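Local atomic coordinates of putative phosphohistidine phosphatase SixA (PDB entry 2RFL), a protein that probably removes phosphate from phosphohistidine residues of proteins, by the phosphohistidine-intermediate chemistry common to histidine phosphatases. Residues H16-A20 and R31-G37. Sequence-based numbering, arbitrary orientation.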
loop_
_atom_site.group_PDB
_atom_site.type_symbol
_atom_site.label_atom_id
_atom_site.label_comp_id
_atom_site.label_asym_id
_atom_site.label_seq_id
_atom_site.Cartn_x
_atom_site.Cartn_y
_atom_site.Cartn_z
ATOM N N HIS A 16 2.436 -5.382 1.477
ATOM C CA HIS A 16 3.648 -5.665 2.204
ATOM C C HIS A 16 4.506 -6.586 1.325
ATOM O O HIS A 16 3.984 -7.284 0.442
ATOM C CB HIS A 16 3.342 -6.309 3.573
ATOM C CG HIS A 16 2.752 -7.683 3.471
ATOM N ND1 HIS A 16 3.513 -8.808 3.210
ATOM C CD2 HIS A 16 1.468 -8.107 3.531
ATOM C CE1 HIS A 16 2.723 -9.862 3.128
ATOM N NE2 HIS A 16 1.481 -9.467 3.331
ATOM N N ALA A 17 5.816 -6.542 1.553
ATOM C CA ALA A 17 6.769 -7.355 0.826
ATOM C C ALA A 17 6.614 -8.828 1.216
ATOM O O ALA A 17 5.841 -9.142 2.150
ATOM C CB ALA A 17 8.191 -6.846 1.092
ATOM N N LYS A 18 7.332 -9.709 0.497
ATOM C CA LYS A 18 7.295 -11.166 0.724
ATOM C C LYS A 18 7.730 -11.544 2.136
ATOM O O LYS A 18 8.813 -11.158 2.603
ATOM C CB LYS A 18 8.119 -11.937 -0.331
ATOM C CG LYS A 18 8.016 -13.488 -0.237
ATOM C CD LYS A 18 8.708 -14.242 -1.366
ATOM C CE LYS A 18 7.802 -14.439 -2.591
ATOM N NZ LYS A 18 6.369 -14.853 -2.319
ATOM N N ALA A 19 6.855 -12.294 2.797
ATOM C CA ALA A 19 7.049 -12.742 4.159
ATOM C C ALA A 19 7.471 -14.188 4.175
ATOM O O ALA A 19 7.219 -14.918 3.229
ATOM C CB ALA A 19 5.785 -12.564 4.959
ATOM N N ALA A 20 8.121 -14.584 5.258
ATOM C CA ALA A 20 8.521 -15.962 5.472
ATOM C C ALA A 20 7.462 -16.668 6.310
ATOM O O ALA A 20 6.530 -16.032 6.816
ATOM C CB ALA A 20 9.897 -16.016 6.158
ATOM N N ARG A 31 5.436 -12.801 11.644
ATOM C CA ARG A 31 6.275 -13.291 10.569
ATOM C C ARG A 31 7.055 -12.122 9.990
ATOM O O ARG A 31 6.536 -11.000 9.954
ATOM C CB ARG A 31 5.446 -13.975 9.487
ATOM C CG ARG A 31 4.836 -15.303 9.894
ATOM C CD ARG A 31 3.726 -15.629 8.930
ATOM N NE ARG A 31 4.130 -15.361 7.558
ATOM C CZ ARG A 31 3.299 -15.164 6.545
ATOM N NH1 ARG A 31 1.990 -15.195 6.730
ATOM N NH2 ARG A 31 3.789 -14.936 5.332
ATOM N N GLY A 32 8.292 -12.376 9.552
ATOM C CA GLY A 32 9.157 -11.313 9.031
ATOM C C GLY A 32 9.226 -11.243 7.521
ATOM O O GLY A 32 8.647 -12.071 6.823
ATOM N N LEU A 33 9.908 -10.230 7.010
ATOM C CA LEU A 33 10.248 -10.212 5.622
ATOM C C LEU A 33 11.423 -11.145 5.521
ATOM O O LEU A 33 12.304 -11.118 6.385
ATOM C CB LEU A 33 10.641 -8.816 5.153
ATOM C CG LEU A 33 9.687 -7.608 5.186
ATOM C CD1 LEU A 33 10.407 -6.411 4.747
ATOM C CD2 LEU A 33 8.520 -7.870 4.255
ATOM N N ASN A 34 11.395 -12.032 4.511
ATOM C CA ASN A 34 12.560 -12.842 4.133
ATOM C C ASN A 34 13.528 -11.997 3.306
ATOM O O ASN A 34 13.277 -10.809 3.096
ATOM C CB ASN A 34 12.111 -14.101 3.372
ATOM C CG ASN A 34 11.469 -13.796 2.028
ATOM O OD1 ASN A 34 11.111 -12.665 1.724
ATOM N ND2 ASN A 34 11.299 -14.828 1.225
ATOM N N GLU A 35 14.610 -12.603 2.821
ATOM C CA GLU A 35 15.575 -11.911 1.954
ATOM C C GLU A 35 15.013 -11.321 0.651
ATOM O O GLU A 35 15.125 -10.088 0.446
ATOM C CB GLU A 35 16.833 -12.725 1.741
ATOM C CG GLU A 35 17.517 -13.203 3.076
ATOM C CD GLU A 35 17.631 -12.153 4.220
ATOM O OE1 GLU A 35 17.091 -12.404 5.328
ATOM O OE2 GLU A 35 18.277 -11.090 4.042
ATOM N N ALA A 36 14.360 -12.125 -0.190
ATOM C CA ALA A 36 13.786 -11.573 -1.403
ATOM C C ALA A 36 12.707 -10.486 -1.148
ATOM O O ALA A 36 12.660 -9.438 -1.844
ATOM C CB ALA A 36 13.254 -12.653 -2.263
ATOM N N GLY A 37 11.850 -10.766 -0.157
ATOM C CA GLY A 37 10.931 -9.805 0.439
ATOM C C GLY A 37 11.581 -8.518 0.885
ATOM O O GLY A 37 11.121 -7.438 0.535
#
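Arg31 wraps its side chain round the carbonyl oxygen of Ala20. Arg31 CB, CG and CD lie 3.5 to 3.6 Å from Ala20 O, and a bend at chi3 (44°) brings the edge of the guanidinium to it. Arg31 NE donates to Ala20 O at 2.6 Å, arriving nearly along the C=O axis while the acceptor lies 18° out of the guanidinium plane; NH2 adds a weak bond to the same oxygen and approaches Ala19 CB obliquely. NH1 forms a salt bridge with Asp28, and Trp21 makes a cation-pi contact with the group. Backbone evidence for pairing is a single bridge between Ala19 and Leu33, where Ala20 N donates to Gly32 O at 3.0 Å and Asn34 N weakly to Lys18 O. His16 directly follows strand 10-15; the Arg-His pair it ends corresponds to the RHG signature of histidine phosphatases, with Ala17 in place of the glycine, consistent with His16 being the residue phosphorylated in this family. His16 ND1 donates to Ala17 O at 2.6 Å, which helps to hold the ring's rotation, although the oxygen is tilted from its plane. Ala17 CB meets Leu33 CD2 at 3.3 Å. Asn34 is the N-cap of helix 35-51: with CG between the backbone N and the carbonyl carbon (chi1 66°), OD1 turns back to accept from Gly37 N at 2.8 Å, the donor standing above the amide plane, while the aliphatic chain of Lys18 crosses the amide.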